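Local structure of glutathione-specific gamma-glutamylcyclotransferase (Saccharomyces cerevisiae S288c, 5HWI) at residues I28-H33 / V124-E129; R37-M42 / H219-L224; V91-V96 / M207-E212; E178-I183 / E226-Y231. The protein cleaves glutathione specifically, releasing 5-oxo-L-proline and the dipeptide Cys-Gly, and so lets yeast draw on its glutathione stores. The protein carries 4 engineered substitutions. All blocks are in the same frame, centred on the assembly; numbering follows the deposited sequence.

Contact 1: I28-H33 / V124-E129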
loop_
_atom_site.group_PDB
_atom_site.type_symbol
_atom_site.label_atom_id
_atom_site.label_comp_id
_atom_site.label_asym_id
_atom_site.label_seq_id
_atom_site.Cartn_x
_atom_site.Cartn_y
_atom_site.Cartn_z
ATOM N N ILE A 28 0.856 -2.363 13.900
ATOM C CA ILE A 28 0.937 -3.817 13.757
ATOM C C ILE A 28 1.153 -4.155 12.290
ATOM O O ILE A 28 0.375 -3.714 11.443
ATOM C CB ILE A 28 -0.340 -4.515 14.256
ATOM C CG1 ILE A 28 -0.621 -4.023 15.674
ATOM C CG2 ILE A 28 -0.134 -6.052 14.280
ATOM C CD1 ILE A 28 -1.910 -4.610 16.235
ATOM N N PRO A 29 2.121 -5.000 11.966
ATOM C CA PRO A 29 2.238 -5.577 10.611
ATOM C C PRO A 29 0.977 -6.285 10.181
ATOM O O PRO A 29 0.353 -7.027 10.967
ATOM C CB PRO A 29 3.387 -6.588 10.770
ATOM C CG PRO A 29 4.210 -5.985 11.933
ATOM C CD PRO A 29 3.186 -5.454 12.879
ATOM N N ALA A 30 0.608 -6.081 8.908
ATOM C CA ALA A 30 -0.682 -6.545 8.413
ATOM C C ALA A 30 -0.518 -7.179 7.035
ATOM O O ALA A 30 0.141 -6.591 6.182
ATOM C CB ALA A 30 -1.672 -5.389 8.306
ATOM N N ILE A 31 -1.110 -8.355 6.839
ATOM C CA ILE A 31 -1.142 -9.037 5.544
ATOM C C ILE A 31 -2.465 -8.682 4.892
ATOM O O ILE A 31 -3.535 -9.013 5.415
ATOM C CB ILE A 31 -1.027 -10.558 5.671
ATOM C CG1 ILE A 31 0.102 -11.014 6.616
ATOM C CG2 ILE A 31 -0.948 -11.187 4.296
ATOM C CD1 ILE A 31 1.352 -10.364 6.376
ATOM N N ILE A 32 -2.411 -8.004 3.759
ATOM C CA ILE A 32 -3.616 -7.609 3.044
ATOM C C ILE A 32 -3.868 -8.675 1.969
ATOM O O ILE A 32 -3.156 -8.713 0.952
ATOM C CB ILE A 32 -3.454 -6.223 2.403
ATOM C CG1 ILE A 32 -2.943 -5.197 3.432
ATOM C CG2 ILE A 32 -4.799 -5.730 1.908
ATOM C CD1 ILE A 32 -2.067 -4.080 2.806
ATOM N N HIS A 33 -4.887 -9.496 2.145
ATOM C CA HIS A 33 -5.228 -10.451 1.075
ATOM C C HIS A 33 -6.248 -9.837 0.125
ATOM O O HIS A 33 -7.081 -9.021 0.523
ATOM C CB HIS A 33 -5.766 -11.779 1.627
ATOM C CG HIS A 33 -4.721 -12.612 2.297
ATOM N ND1 HIS A 33 -3.949 -13.531 1.622
ATOM C CD2 HIS A 33 -4.275 -12.621 3.580
ATOM C CE1 HIS A 33 -3.103 -14.102 2.462
ATOM N NE2 HIS A 33 -3.285 -13.574 3.658
ATOM N N VAL A 124 -11.410 -2.535 4.768
ATOM C CA VAL A 124 -10.949 -3.835 4.280
ATOM C C VAL A 124 -10.492 -4.686 5.455
ATOM O O VAL A 124 -10.125 -4.172 6.508
ATOM C CB VAL A 124 -9.774 -3.700 3.253
ATOM C CG1 VAL A 124 -10.229 -2.844 2.028
ATOM C CG2 VAL A 124 -8.527 -3.117 3.932
ATOM N N GLU A 125 -10.485 -6.002 5.243
ATOM C CA GLU A 125 -9.976 -6.954 6.234
ATOM C C GLU A 125 -8.485 -7.203 6.028
ATOM O O GLU A 125 -8.031 -7.318 4.888
ATOM C CB GLU A 125 -10.695 -8.297 6.117
ATOM C CG GLU A 125 -12.140 -8.205 6.346
ATOM C CD GLU A 125 -12.823 -9.573 6.226
ATOM O OE1 GLU A 125 -12.363 -10.432 5.439
ATOM O OE2 GLU A 125 -13.801 -9.780 6.970
ATOM N N VAL A 126 -7.717 -7.273 7.131
ATOM C CA VAL A 126 -6.296 -7.633 7.047
ATOM C C VAL A 126 -6.030 -8.711 8.076
ATOM O O VAL A 126 -6.782 -8.869 9.044
ATOM C CB VAL A 126 -5.339 -6.444 7.306
ATOM C CG1 VAL A 126 -5.616 -5.365 6.302
ATOM C CG2 VAL A 126 -5.492 -5.898 8.770
ATOM N N HIS A 127 -4.980 -9.493 7.833
ATOM C CA HIS A 127 -4.566 -10.510 8.785
ATOM C C HIS A 127 -3.433 -9.919 9.612
ATOM O O HIS A 127 -2.470 -9.388 9.052
ATOM C CB HIS A 127 -4.075 -11.784 8.103
ATOM C CG HIS A 127 -5.104 -12.480 7.282
ATOM N ND1 HIS A 127 -5.071 -13.839 7.064
ATOM C CD2 HIS A 127 -6.154 -12.008 6.569
ATOM C CE1 HIS A 127 -6.089 -14.184 6.294
ATOM N NE2 HIS A 127 -6.758 -13.090 5.970
ATOM N N LEU A 128 -3.536 -10.000 10.950
ATOM C CA LEU A 128 -2.515 -9.358 11.763
ATOM C C LEU A 128 -1.314 -10.267 11.990
ATOM O O LEU A 128 -1.444 -11.433 12.350
ATOM C CB LEU A 128 -3.099 -8.940 13.125
ATOM C CG LEU A 128 -4.229 -7.941 13.046
ATOM C CD1 LEU A 128 -4.737 -7.678 14.485
ATOM C CD2 LEU A 128 -3.828 -6.632 12.392
ATOM N N GLU A 129 -0.123 -9.708 11.857
ATOM C CA GLU A 129 1.071 -10.459 12.243
ATOM C C GLU A 129 1.634 -9.809 13.509
ATOM O O GLU A 129 2.445 -8.873 13.454
ATOM C CB GLU A 129 2.097 -10.505 11.083
ATOM C CG GLU A 129 3.430 -11.118 11.487
ATOM C CD GLU A 129 3.398 -12.641 11.663
ATOM O OE1 GLU A 129 2.309 -13.255 11.638
ATOM O OE2 GLU A 129 4.489 -13.223 11.862
HETATM O O HOH W 1 -6.990 -9.742 4.098
HETATM O O HOH W 2 -8.712 -7.674 2.307
#
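I31 and H127 form a hydrogen-bonded antiparallel pair: I31 N bonds to H127 O at 2.8 Å, and H127 N returns a bond of 2.9 Å to I31 O. E129 N adds a third rung to P29 O. Beyond I31 the direct ladder gives way to two waters: one links H33 N to E125 O, and the other joins H33 O to that same carbonyl. On the face bearing I31, the imidazoles of H33 and H127 meet obliquely, planes at 49°, with H33 CD2 poised over the centre of the H127 ring, 3.5 Å from H127 NE2. On the other face A30 CB rests against V126 CG2 at 3.9 Å. V126 CG1 lies beside I32 CG1, and L128 CD2 reaches I28 CG2. Outer partners anchor both rings, H33 ND1 bonding to D88 O and H127 ND1 to S151 OG. Helix 132-142 covers I28 and L128, while K153 forms a salt bridge with E129 OE1. The antiparallel ladder joins neighbouring strands 26-33 and 120-128 of the mixed sheet in this ChaC-type gamma-glutamylcyclotransferase fold, with I32 close to L11, probably a substrate-binding residue.

Contact 2: R37-M42 / H219-L224; sequences RRFWQM and HYLTAL. Engineered in segment 37-42: M42 (natural residue Ser).
The R38 side chain lies flat over one face of the Y220 ring, and the backbone of R37-F39 passes on that same side, R37 O and F39 N meeting the ring obliquely. The R38 guanidinium is nearly parallel to the phenol ring, planes 6° apart, in an offset stack with R38 CZ 4.2 Å from the centroid of the Y220 ring, an off-centre cation-pi contact. R38 CD sits more squarely over that ring, 3.4 Å from its centroid, as a CH-pi contact. The bend of the arginine chain at chi2, -67°, folds both groups over the ring. R38 NH1 also bonds to R37 O, which lies in the guanidinium plane, and forms a salt bridge with D218, while R38 NE bonds to N74; together these partners fix the rotation of the group. The Y220 ring, swung away from the backbone N by chi1 of 169°, reaches the strand, where Y220 OH accepts a 3.0 Å bond from F39 N. A water 2.7 Å from Y220 OH accepts a bond from W40 NE1. A phenylalanine here would probably leave F39 N and the water without their hydroxyl partner. The F39 ring turns to the leucines: L224 CD2 lies over its face, 4.2 Å from the F39 centroid, and L221 CD1 approaches F39 CE1 obliquely at 3.6 Å. F39 centres an inverse gamma turn where the chain turns a corner. Here the start of helix 220-231 packs on strand 35-40, with helix 176-185 touching F39, Y220 and L224, and L197 of helix 193-205 meeting F39 and L221.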
loop_
_atom_site.group_PDB
_atom_site.type_symbol
_atom_site.label_atom_id
_atom_site.label_comp_id
_atom_site.label_asym_id
_atom_site.label_seq_id
_atom_site.Cartn_x
_atom_site.Cartn_y
_atom_site.Cartn_z
ATOM N N ARG A 37 -0.720 -4.104 -4.829
ATOM C CA ARG A 37 -0.224 -2.736 -4.802
ATOM C C ARG A 37 0.452 -2.451 -6.145
ATOM O O ARG A 37 1.323 -3.225 -6.574
ATOM C CB ARG A 37 0.803 -2.529 -3.695
ATOM C CG ARG A 37 1.332 -1.122 -3.715
ATOM C CD ARG A 37 2.718 -1.170 -3.107
ATOM N NE ARG A 37 2.624 -1.345 -1.678
ATOM C CZ ARG A 37 2.989 -2.435 -0.993
ATOM N NH1 ARG A 37 3.476 -3.465 -1.597
ATOM N NH2 ARG A 37 2.857 -2.473 0.342
ATOM N N ARG A 38 0.054 -1.346 -6.778
ATOM C CA ARG A 38 0.673 -0.924 -8.039
ATOM C C ARG A 38 0.963 0.562 -7.992
ATOM O O ARG A 38 0.211 1.328 -7.396
ATOM C CB ARG A 38 -0.256 -1.224 -9.233
ATOM C CG ARG A 38 -0.446 -2.737 -9.526
ATOM C CD ARG A 38 0.939 -3.258 -10.013
ATOM N NE ARG A 38 0.898 -4.678 -10.351
ATOM C CZ ARG A 38 1.081 -5.720 -9.540
ATOM N NH1 ARG A 38 1.303 -5.566 -8.213
ATOM N NH2 ARG A 38 1.048 -6.933 -10.105
ATOM N N PHE A 39 1.994 0.991 -8.716
ATOM C CA PHE A 39 2.298 2.425 -8.782
ATOM C C PHE A 39 1.533 3.065 -9.938
ATOM O O PHE A 39 2.111 3.579 -10.914
ATOM C CB PHE A 39 3.817 2.633 -8.915
ATOM C CG PHE A 39 4.474 2.775 -7.574
ATOM C CD1 PHE A 39 4.426 1.724 -6.659
ATOM C CD2 PHE A 39 5.137 3.981 -7.234
ATOM C CE1 PHE A 39 5.013 1.836 -5.358
ATOM C CE2 PHE A 39 5.768 4.111 -5.978
ATOM C CZ PHE A 39 5.703 3.025 -5.026
ATOM N N TRP A 40 0.207 2.968 -9.850
ATOM C CA TRP A 40 -0.681 3.357 -10.950
ATOM C C TRP A 40 -1.528 4.575 -10.602
ATOM O O TRP A 40 -2.568 4.810 -11.235
ATOM C CB TRP A 40 -1.575 2.175 -11.371
ATOM C CG TRP A 40 -0.807 1.077 -12.077
ATOM C CD1 TRP A 40 0.475 1.121 -12.474
ATOM C CD2 TRP A 40 -1.304 -0.225 -12.461
ATOM N NE1 TRP A 40 0.839 -0.072 -13.095
ATOM C CE2 TRP A 40 -0.246 -0.903 -13.105
ATOM C CE3 TRP A 40 -2.535 -0.858 -12.344
ATOM C CZ2 TRP A 40 -0.364 -2.189 -13.578
ATOM C CZ3 TRP A 40 -2.675 -2.159 -12.860
ATOM C CH2 TRP A 40 -1.599 -2.802 -13.462
ATOM N N GLN A 41 -1.084 5.371 -9.616
ATOM C CA GLN A 41 -1.733 6.622 -9.247
ATOM C C GLN A 41 -0.759 7.744 -9.588
ATOM O O GLN A 41 0.403 7.703 -9.145
ATOM C CB GLN A 41 -2.045 6.579 -7.734
ATOM C CG GLN A 41 -2.761 7.771 -7.221
ATOM C CD GLN A 41 -4.257 7.696 -7.505
ATOM O OE1 GLN A 41 -4.726 6.824 -8.268
ATOM N NE2 GLN A 41 -5.010 8.644 -6.938
HETATM N N MSE A 42 -1.192 8.727 -10.374
HETATM C CA MSE A 42 -0.224 9.793 -10.633
HETATM C C MSE A 42 -0.204 10.816 -9.478
HETATM O O MSE A 42 -1.164 10.958 -8.684
HETATM C CB MSE A 42 -0.482 10.474 -11.984
HETATM C CG MSE A 42 -1.772 11.187 -12.105
HETATM SE SE MSE A 42 -1.902 11.813 -13.980
HETATM C CE MSE A 42 -3.627 11.012 -14.406
ATOM N N HIS A 219 6.168 -9.955 -6.673
ATOM C CA HIS A 219 7.504 -9.414 -6.938
ATOM C C HIS A 219 7.468 -8.044 -7.619
ATOM O O HIS A 219 8.510 -7.573 -8.099
ATOM C CB HIS A 219 8.284 -10.406 -7.795
ATOM C CG HIS A 219 8.627 -11.662 -7.057
ATOM N ND1 HIS A 219 9.043 -11.652 -5.744
ATOM C CD2 HIS A 219 8.581 -12.965 -7.426
ATOM C CE1 HIS A 219 9.244 -12.894 -5.334
ATOM N NE2 HIS A 219 8.973 -13.709 -6.337
ATOM N N TYR A 220 6.281 -7.455 -7.768
ATOM C CA TYR A 220 6.162 -6.222 -8.557
ATOM C C TYR A 220 7.058 -5.140 -7.992
ATOM O O TYR A 220 7.744 -4.434 -8.732
ATOM C CB TYR A 220 4.712 -5.738 -8.527
ATOM C CG TYR A 220 4.504 -4.349 -9.084
ATOM C CD1 TYR A 220 4.315 -4.154 -10.463
ATOM C CD2 TYR A 220 4.436 -3.242 -8.210
ATOM C CE1 TYR A 220 4.103 -2.886 -10.954
ATOM C CE2 TYR A 220 4.216 -1.957 -8.708
ATOM C CZ TYR A 220 4.060 -1.798 -10.070
ATOM O OH TYR A 220 3.807 -0.532 -10.531
ATOM N N LEU A 221 7.005 -4.955 -6.672
ATOM C CA LEU A 221 7.679 -3.793 -6.119
ATOM C C LEU A 221 9.171 -3.919 -6.276
ATOM O O LEU A 221 9.831 -2.942 -6.629
ATOM C CB LEU A 221 7.355 -3.613 -4.641
ATOM C CG LEU A 221 7.751 -2.251 -4.085
ATOM C CD1 LEU A 221 6.837 -1.161 -4.678
ATOM C CD2 LEU A 221 7.547 -2.369 -2.570
ATOM N N THR A 222 9.725 -5.102 -5.998
ATOM C CA THR A 222 11.177 -5.241 -6.122
ATOM C C THR A 222 11.610 -5.194 -7.587
ATOM O O THR A 222 12.664 -4.615 -7.901
ATOM C CB THR A 222 11.673 -6.519 -5.437
ATOM O OG1 THR A 222 10.961 -7.636 -5.940
ATOM C CG2 THR A 222 11.392 -6.476 -3.957
ATOM N N ALA A 223 10.822 -5.788 -8.500
ATOM C CA ALA A 223 11.092 -5.630 -9.925
ATOM C C ALA A 223 11.043 -4.158 -10.335
ATOM O O ALA A 223 11.902 -3.696 -11.100
ATOM C CB ALA A 223 10.097 -6.442 -10.776
ATOM N N LEU A 224 10.044 -3.413 -9.836
ATOM C CA LEU A 224 9.950 -1.994 -10.199
ATOM C C LEU A 224 11.200 -1.236 -9.751
ATOM O O LEU A 224 11.740 -0.417 -10.503
ATOM C CB LEU A 224 8.686 -1.377 -9.571
ATOM C CG LEU A 224 8.467 0.123 -9.817
ATOM C CD1 LEU A 224 8.412 0.448 -11.378
ATOM C CD2 LEU A 224 7.178 0.589 -9.073
HETATM O O HOH W 3 3.795 -0.357 -13.240
#

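Contact 3: V91-V96 / M207-E212; sequences VTIGVV and MPIMKE
I93 and I209 meet tip to tip, I93 CG2 standing 3.7 Å from I209 CD1, and this is the closest approach between the strand segment 91-96 and the loop segment 207-212. Apolar side-chain contacts dominate. In I93, chi1 of -55° sets CG1 beside the backbone N and CG2 anti to it, and this CG2 methyl serves two partners, for it also lies 4.1 Å from M207 SE, where the isoleucine and selenomethionine chains run alongside each other in opposing senses. The second set of van der Waals contacts belongs to the end of M207. A bend at chi3, 58°, turns its terminal methyl across V95; in the V95 conformer described, M207 CE lies 3.9 Å from V95 CG1 and M207 SE 4.0 Å from that same V95 CG1. In this conformer the selenomethionine appears to bridge I93 and V95, two residues apart on the strand. M207 CE also rests 4.0 Å from G94 O, a loose contact with the strand backbone.

Polar interactions shape the two sides separately. Within the loop, I209 N bonds to M207 O around P208, the centre of an inverse gamma turn, and this tight turn presents M207 and I209 to the same strand. On the strand side, G94 pairs through its backbone with A30, and V95 with G12 of strand 8-12, probably part of the substrate site. The loop, which leads from helix 193-205 toward helix 220-231, therefore lies against strand 91-99 at its border with strand 26-33, where M207 and I209 also touch P29 and I31 touches both I93 and I209.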
loop_
_atom_site.group_PDB
_atom_site.type_symbol
_atom_site.label_atom_id
_atom_site.label_comp_id
_atom_site.label_asym_id
_atom_site.label_seq_id
_atom_site.Cartn_x
_atom_site.Cartn_y
_atom_site.Cartn_z
ATOM N N VAL A 91 -1.408 -11.016 -2.298
ATOM C CA VAL A 91 -0.932 -10.673 -0.962
ATOM C C VAL A 91 -0.192 -9.361 -1.079
ATOM O O VAL A 91 0.638 -9.200 -1.990
ATOM C CB VAL A 91 -0.011 -11.765 -0.398
ATOM C CG1 VAL A 91 0.608 -11.277 0.930
ATOM C CG2 VAL A 91 -0.800 -13.032 -0.210
ATOM N N THR A 92 -0.541 -8.392 -0.229
ATOM C CA THR A 92 0.219 -7.141 -0.126
ATOM C C THR A 92 0.512 -6.960 1.349
ATOM O O THR A 92 -0.385 -7.180 2.170
ATOM C CB THR A 92 -0.582 -5.917 -0.624
ATOM O OG1 THR A 92 -0.898 -6.068 -2.031
ATOM C CG2 THR A 92 0.164 -4.629 -0.424
ATOM N N ILE A 93 1.745 -6.574 1.680
ATOM C CA ILE A 93 2.101 -6.292 3.077
ATOM C C ILE A 93 1.901 -4.829 3.369
ATOM O O ILE A 93 2.340 -3.951 2.611
ATOM C CB ILE A 93 3.560 -6.703 3.379
ATOM C CG1 ILE A 93 3.815 -8.153 3.029
ATOM C CG2 ILE A 93 3.958 -6.418 4.849
ATOM C CD1 ILE A 93 2.916 -9.057 3.711
ATOM N N GLY A 94 1.382 -4.539 4.574
ATOM C CA GLY A 94 1.348 -3.174 5.061
ATOM C C GLY A 94 1.398 -3.141 6.606
ATOM O O GLY A 94 1.865 -4.097 7.235
ATOM N N VAL A 95 0.974 -2.034 7.204
ATOM C CA VAL A 95 0.868 -1.946 8.660
ATOM C C VAL A 95 -0.455 -1.277 8.978
ATOM O O VAL A 95 -0.976 -0.477 8.197
ATOM C CB VAL A 95 2.010 -1.164 9.337
ATOM C CG1 VAL A 95 3.304 -1.952 9.278
ATOM C CG2 VAL A 95 2.156 0.225 8.696
ATOM N N VAL A 96 -0.997 -1.595 10.148
ATOM C CA VAL A 96 -2.187 -0.924 10.618
ATOM C C VAL A 96 -1.813 -0.099 11.848
ATOM O O VAL A 96 -1.039 -0.545 12.717
ATOM C CB VAL A 96 -3.364 -1.895 10.924
ATOM C CG1 VAL A 96 -3.820 -2.502 9.673
ATOM C CG2 VAL A 96 -2.949 -2.947 11.914
HETATM N N MSE A 207 10.914 -4.970 7.557
HETATM C CA MSE A 207 9.864 -5.437 8.468
HETATM C C MSE A 207 10.123 -6.878 8.848
HETATM O O MSE A 207 10.360 -7.683 7.993
HETATM C CB MSE A 207 8.488 -5.319 7.797
HETATM C CG MSE A 207 7.970 -3.946 7.850
HETATM SE SE MSE A 207 6.068 -3.961 7.294
HETATM C CE MSE A 207 5.448 -5.160 8.606
ATOM N N PRO A 208 10.053 -7.221 10.085
ATOM C CA PRO A 208 10.375 -8.599 10.470
ATOM C C PRO A 208 9.230 -9.574 10.147
ATOM O O PRO A 208 8.770 -10.312 11.003
ATOM C CB PRO A 208 10.652 -8.477 11.972
ATOM C CG PRO A 208 9.852 -7.296 12.407
ATOM C CD PRO A 208 9.883 -6.327 11.244
ATOM N N ILE A 209 8.753 -9.529 8.909
ATOM C CA ILE A 209 7.746 -10.448 8.375
ATOM C C ILE A 209 8.463 -11.436 7.466
ATOM O O ILE A 209 8.972 -11.064 6.397
ATOM C CB ILE A 209 6.647 -9.722 7.593
ATOM C CG1 ILE A 209 5.690 -9.016 8.525
ATOM C CG2 ILE A 209 5.824 -10.724 6.788
ATOM C CD1 ILE A 209 4.410 -8.633 7.815
ATOM N N MET A 210 8.463 -12.696 7.870
ATOM C CA MET A 210 9.157 -13.741 7.139
ATOM C C MET A 210 8.255 -14.374 6.076
ATOM O O MET A 210 7.023 -14.293 6.137
ATOM C CB MET A 210 9.664 -14.805 8.118
ATOM C CG MET A 210 10.714 -14.272 9.102
ATOM S SD MET A 210 12.156 -13.475 8.310
ATOM C CE MET A 210 11.742 -11.746 8.639
ATOM N N LYS A 211 8.901 -14.992 5.080
ATOM C CA LYS A 211 8.225 -15.921 4.179
ATOM C C LYS A 211 7.427 -16.954 4.975
ATOM O O LYS A 211 7.916 -17.510 5.959
ATOM C CB LYS A 211 9.261 -16.630 3.299
ATOM C CG LYS A 211 9.154 -16.318 1.811
ATOM C CD LYS A 211 7.752 -16.635 1.311
ATOM C CE LYS A 211 7.607 -16.430 -0.183
ATOM N NZ LYS A 211 6.172 -16.617 -0.577
ATOM N N GLU A 212 6.192 -17.198 4.563
ATOM C CA GLU A 212 5.397 -18.255 5.201
ATOM C C GLU A 212 5.062 -19.355 4.190
ATOM O O GLU A 212 4.855 -19.069 3.008
ATOM C CB GLU A 212 4.114 -17.688 5.812
ATOM C CG GLU A 212 4.345 -16.803 7.013
#

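Contact 4: E178-I183 / E226-Y231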
loop_
_atom_site.group_PDB
_atom_site.type_symbol
_atom_site.label_atom_id
_atom_site.label_comp_id
_atom_site.label_asym_id
_atom_site.label_seq_id
_atom_site.Cartn_x
_atom_site.Cartn_y
_atom_site.Cartn_z
ATOM N N GLU A 178 7.272 2.010 -18.594
ATOM C CA GLU A 178 6.764 3.380 -18.511
ATOM C C GLU A 178 6.742 3.882 -17.067
ATOM O O GLU A 178 7.177 5.016 -16.787
ATOM C CB GLU A 178 5.359 3.449 -19.105
ATOM C CG GLU A 178 5.363 2.940 -20.540
ATOM C CD GLU A 178 4.521 3.779 -21.468
ATOM O OE1 GLU A 178 3.396 4.170 -21.068
ATOM O OE2 GLU A 178 4.995 4.028 -22.602
ATOM N N THR A 179 6.240 3.056 -16.132
ATOM C CA THR A 179 6.205 3.476 -14.730
ATOM C C THR A 179 7.605 3.785 -14.218
ATOM O O THR A 179 7.815 4.784 -13.524
ATOM C CB THR A 179 5.604 2.384 -13.835
ATOM O OG1 THR A 179 4.332 1.970 -14.353
ATOM C CG2 THR A 179 5.383 2.914 -12.356
ATOM N N ALA A 180 8.582 2.928 -14.551
ATOM C CA ALA A 180 9.927 3.103 -14.008
ATOM C C ALA A 180 10.608 4.358 -14.553
ATOM O O ALA A 180 11.312 5.050 -13.797
ATOM C CB ALA A 180 10.808 1.888 -14.301
ATOM N N LYS A 181 10.463 4.663 -15.860
ATOM C CA LYS A 181 11.048 5.909 -16.359
ATOM C C LYS A 181 10.508 7.133 -15.612
ATOM O O LYS A 181 11.242 8.093 -15.373
ATOM C CB LYS A 181 10.784 6.042 -17.856
ATOM C CG LYS A 181 11.624 5.081 -18.629
ATOM C CD LYS A 181 11.376 5.303 -20.152
ATOM C CE LYS A 181 10.017 4.882 -20.596
ATOM N NZ LYS A 181 10.052 4.747 -22.124
ATOM N N VAL A 182 9.214 7.148 -15.315
ATOM C CA VAL A 182 8.646 8.286 -14.606
ATOM C C VAL A 182 9.187 8.357 -13.192
ATOM O O VAL A 182 9.544 9.438 -12.707
ATOM C CB VAL A 182 7.109 8.171 -14.601
ATOM C CG1 VAL A 182 6.490 9.203 -13.612
ATOM C CG2 VAL A 182 6.608 8.393 -15.990
ATOM N N ILE A 183 9.189 7.229 -12.479
ATOM C CA ILE A 183 9.682 7.263 -11.104
ATOM C C ILE A 183 11.143 7.685 -11.068
ATOM O O ILE A 183 11.574 8.376 -10.139
ATOM C CB ILE A 183 9.470 5.911 -10.420
ATOM C CG1 ILE A 183 7.949 5.645 -10.222
ATOM C CG2 ILE A 183 10.114 5.908 -8.952
ATOM C CD1 ILE A 183 7.627 4.175 -9.755
ATOM N N GLU A 226 14.202 -2.367 -9.138
ATOM C CA GLU A 226 15.326 -2.742 -9.979
ATOM C C GLU A 226 15.300 -2.013 -11.330
ATOM O O GLU A 226 16.343 -1.564 -11.824
ATOM C CB GLU A 226 15.340 -4.262 -10.167
ATOM C CG GLU A 226 16.253 -4.727 -11.280
ATOM N N THR A 227 14.120 -1.876 -11.941
ATOM C CA THR A 227 14.051 -1.198 -13.231
ATOM C C THR A 227 14.308 0.299 -13.076
ATOM O O THR A 227 15.030 0.903 -13.887
ATOM C CB THR A 227 12.662 -1.427 -13.847
ATOM O OG1 THR A 227 12.428 -2.822 -13.923
ATOM C CG2 THR A 227 12.601 -0.885 -15.244
ATOM N N VAL A 228 13.722 0.900 -12.030
ATOM C CA VAL A 228 13.940 2.324 -11.754
ATOM C C VAL A 228 15.425 2.613 -11.588
ATOM O O VAL A 228 15.960 3.601 -12.127
ATOM C CB VAL A 228 13.130 2.768 -10.513
ATOM C CG1 VAL A 228 13.667 4.141 -10.045
ATOM C CG2 VAL A 228 11.658 2.872 -10.832
ATOM N N ASN A 229 16.129 1.739 -10.875
ATOM C CA ASN A 229 17.555 1.941 -10.623
ATOM C C ASN A 229 18.376 1.901 -11.903
ATOM O O ASN A 229 19.412 2.586 -11.997
ATOM C CB ASN A 229 18.081 0.888 -9.629
ATOM C CG ASN A 229 17.724 1.205 -8.214
ATOM O OD1 ASN A 229 17.490 2.354 -7.892
ATOM N ND2 ASN A 229 17.679 0.201 -7.351
ATOM N N LYS A 230 17.963 1.090 -12.888
ATOM C CA LYS A 230 18.672 1.044 -14.167
ATOM C C LYS A 230 18.448 2.317 -14.971
ATOM O O LYS A 230 19.353 2.790 -15.678
ATOM C CB LYS A 230 18.191 -0.162 -15.000
ATOM C CG LYS A 230 18.565 -1.544 -14.456
ATOM N N TYR A 231 17.245 2.874 -14.892
ATOM C CA TYR A 231 16.936 4.109 -15.606
ATOM C C TYR A 231 17.540 5.325 -14.920
ATOM O O TYR A 231 17.884 6.297 -15.594
ATOM C CB TYR A 231 15.422 4.280 -15.693
ATOM C CG TYR A 231 14.814 3.578 -16.869
ATOM C CD1 TYR A 231 15.188 3.942 -18.171
ATOM C CD2 TYR A 231 13.867 2.585 -16.693
ATOM C CE1 TYR A 231 14.630 3.331 -19.246
ATOM C CE2 TYR A 231 13.292 1.952 -17.766
ATOM C CZ TYR A 231 13.687 2.334 -19.046
ATOM O OH TYR A 231 13.141 1.738 -20.148
#
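T227 opens the contact by pressing its CG2 methyl on A180 CB at 3.4 Å, tighter than usual for two carbons. In T227, chi1 of -56°, measured to OG1, puts CG2 anti to the backbone N and directs the methyl at the alanine, while T227 OG1 bonds back to A223 O in its own helix. The small side chain of A180 permits this approach, and the axes of segments 178-183 and 226-231 come within 8.2 Å. V228 follows at the closest point of the two backbones. Its CG2 lies 3.6 Å from A180 CA and also meets I183 CB at 3.8 Å, so this branch fills the groove between two residues one turn apart on helix 176-185. The V228 and I183 side chains cross at about a right angle, and L197 of helix 193-205 touches both. The two segments cross at -55°, a helix-helix packing between two helices of the ChaC-type fold, joining helix 176-185 to the C-terminal part of helix 220-231; L224, a turn earlier, extends it by touching T179, A180 and I183. Y231 ends the segment at the more exposed margin. Its CD2 reaches A180 CB at 3.9 Å. The Y231 ring takes K181 CG over one face, 3.4 Å from the Y231 centroid and 11° off the ring normal, a well-centred CH-pi contact, with K181 CD following toward Y231 CE1 and CZ. An alanine in place of Y231 would remove this platform, and the aliphatic part of K181 would probably be left freer to swing.

Contacts 1 and 3, with centres 8 Å apart, share the mixed sheet: strands 26-33 and 91-99 are neighbours there, and P29 and I31 pack directly on M207 and I93. Contacts 2 and 4 lie 10 Å apart and both use helix 220-231, meeting where F39 and L224 touch T179 and I183. Strand 35-40 of contact 2 follows strand 26-33 of contact 1 in the chain, yet their centres are 19 Å apart on opposite sides of the chain's centre. R37 NH2 meets I93 O weakly, linking contacts 2 and 3. Contacts 1 and 2, 1 and 3, and 2 and 4 interleave along the chain; contact 1 closes before contact 4, about 29 Å away between centres, opens. In contacts 2 and 3, late segments pack on earlier strands, while contact 4 joins two late helices.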